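Local atomic coordinates of sigma regulatory family protein-PP2C phosphatase (Chlamydia trachomatis serovar L2, PDB entry 6MAB), a protein that probably acts as a membrane-bound PP2C-type phosphatase of sigma-factor regulation, its periplasmic sensor domain, the part described here, being implicated in TCA cycle control. Residues 105-110 with 131-136. Numbering follows the deposited sequence. Where two conformers were deposited one is given.
Sequences IFLSDS and QTNIFD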
# COMPACT_ATOMS: atom_id res chain seq x y z
N ILE A 105 11.61 6.99 -6.10
CA ILE A 105 11.97 7.31 -4.72
C ILE A 105 11.06 8.42 -4.23
O ILE A 105 10.99 9.48 -4.85
CB ILE A 105 13.44 7.74 -4.61
CG1 ILE A 105 14.39 6.61 -5.01
CG2 ILE A 105 13.79 8.24 -3.20
CD1 ILE A 105 14.30 5.35 -4.20
N PHE A 106 10.40 8.21 -3.10
CA PHE A 106 9.47 9.15 -2.49
C PHE A 106 9.88 9.51 -1.07
O PHE A 106 9.09 10.16 -0.38
CB PHE A 106 8.05 8.57 -2.44
CG PHE A 106 7.69 7.64 -3.57
CD1 PHE A 106 7.71 8.08 -4.88
CD2 PHE A 106 7.28 6.33 -3.32
CE1 PHE A 106 7.35 7.23 -5.92
CE2 PHE A 106 6.93 5.48 -4.36
CZ PHE A 106 6.97 5.94 -5.66
N LEU A 107 11.02 9.03 -0.59
CA LEU A 107 11.46 9.22 0.80
C LEU A 107 12.30 10.49 0.93
O LEU A 107 13.30 10.66 0.23
CB LEU A 107 12.28 8.00 1.22
CG LEU A 107 12.95 8.00 2.61
CD1 LEU A 107 11.93 8.02 3.70
CD2 LEU A 107 13.84 6.80 2.78
N SER A 108 11.92 11.36 1.86
CA SER A 108 12.65 12.61 2.03
C SER A 108 13.85 12.38 2.95
O SER A 108 13.97 11.35 3.62
CB SER A 108 11.74 13.71 2.58
OG SER A 108 11.46 13.50 3.95
N ASP A 109 14.77 13.36 2.96
CA ASP A 109 15.99 13.18 3.74
C ASP A 109 15.77 13.32 5.23
O ASP A 109 16.68 13.01 6.01
CB ASP A 109 17.08 14.18 3.29
CG ASP A 109 16.73 15.64 3.57
OD1 ASP A 109 15.58 15.96 3.95
OD2 ASP A 109 17.64 16.48 3.42
N SER A 110 14.58 13.76 5.66
CA SER A 110 14.31 14.00 7.07
C SER A 110 13.63 12.82 7.75
O SER A 110 13.43 12.86 8.97
CB SER A 110 13.42 15.24 7.23
OG SER A 110 12.08 14.94 6.88
N GLN A 131 11.22 1.93 1.49
CA GLN A 131 12.37 2.77 1.22
C GLN A 131 12.99 3.18 2.53
O GLN A 131 12.28 3.66 3.41
CB GLN A 131 11.94 3.98 0.40
CG GLN A 131 11.32 3.55 -0.91
CD GLN A 131 10.87 4.70 -1.81
OE1 GLN A 131 11.24 5.86 -1.60
NE2 GLN A 131 10.10 4.36 -2.83
N THR A 132 14.30 2.95 2.65
CA THR A 132 15.04 3.23 3.88
C THR A 132 16.30 4.04 3.56
O THR A 132 17.09 3.64 2.71
CB THR A 132 15.38 1.93 4.56
OG1 THR A 132 14.17 1.23 4.85
CG2 THR A 132 16.16 2.18 5.86
N ASN A 133 16.48 5.15 4.28
CA ASN A 133 17.63 6.00 4.03
C ASN A 133 18.92 5.35 4.54
O ASN A 133 18.95 4.73 5.61
CB ASN A 133 17.44 7.38 4.68
CG ASN A 133 16.72 8.34 3.79
OD1 ASN A 133 16.90 8.34 2.57
ND2 ASN A 133 15.91 9.19 4.39
N ILE A 134 19.96 5.45 3.73
CA ILE A 134 21.30 5.01 4.08
C ILE A 134 22.06 6.27 4.49
O ILE A 134 22.44 7.09 3.64
CB ILE A 134 21.97 4.26 2.93
CG1 ILE A 134 21.16 2.98 2.62
CG2 ILE A 134 23.43 3.93 3.26
CD1 ILE A 134 21.50 2.36 1.27
N PHE A 135 22.22 6.45 5.79
CA PHE A 135 22.82 7.64 6.37
C PHE A 135 24.31 7.42 6.58
O PHE A 135 24.72 6.39 7.12
CB PHE A 135 22.19 7.97 7.73
CG PHE A 135 20.75 8.42 7.66
CD1 PHE A 135 20.42 9.63 7.09
CD2 PHE A 135 19.74 7.64 8.18
CE1 PHE A 135 19.10 10.06 7.04
CE2 PHE A 135 18.41 8.05 8.12
CZ PHE A 135 18.10 9.27 7.56
N ASP A 136 25.10 8.40 6.17
CA ASP A 136 26.54 8.35 6.41
C ASP A 136 26.81 8.17 7.89
O ASP A 136 26.22 8.85 8.73
CB ASP A 136 27.20 9.63 5.90
CG ASP A 136 28.72 9.58 5.97
OD1 ASP A 136 29.29 9.84 7.05
OD2 ASP A 136 29.34 9.27 4.93
O HOH W 1 16.03 10.33 0.91
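Gln131 and Asn133, two residues apart on strand 126-135, reach from the same side of the strand to residues 105-110, where their side-chain amides grip the loop backbone and Leu107 packs between them. The Gln131 chain runs extended beyond CG, with chi2 of -179° carrying CD out toward the backbone of residues 105-107. There OE1 takes a nearly straight bond from Phe106 N at 2.9 Å, on a lone pair in the carbonyl plane, and a weak, bent one from Leu107 N at 3.3 Å. The other end of the same amide, NE2, donates to Glu104 O, so both ends are tied to the loop backbone and its flip is fixed.

Asn133 divides its amide differently. Its ND2 serves two carbonyls: Gln111 O, its strongest polar partner, and Ser108 O at 3.0 Å, which lies almost exactly in the amide plane. OD1 reaches the loop through a water 2.7 Å away, which donates a second time to Leu107 O.

Between the two amides sits Leu107. Its CG, anti to the backbone N (chi1 176°), lies 3.7 Å from Asn133 ND2. The CD2 methyl comes within 3.4 Å of Asn133 CG, while CB packs near Gln131 CB; Leu114 of strand 113-119 touches the same leucine. Further along, Asp109 O lies at the edge of the Phe135 ring.

Strand 126-135 is already paired on both edges, with 113-119 and 142-151, so these amides reach off the sheet to tether a loop piece that runs within 35° of the direction of residues 131-135. Phe106 N, Leu107 N (weakly) and Ser108 O are met directly by side-chain amides and Leu107 O by the water, with a leucine filling the middle.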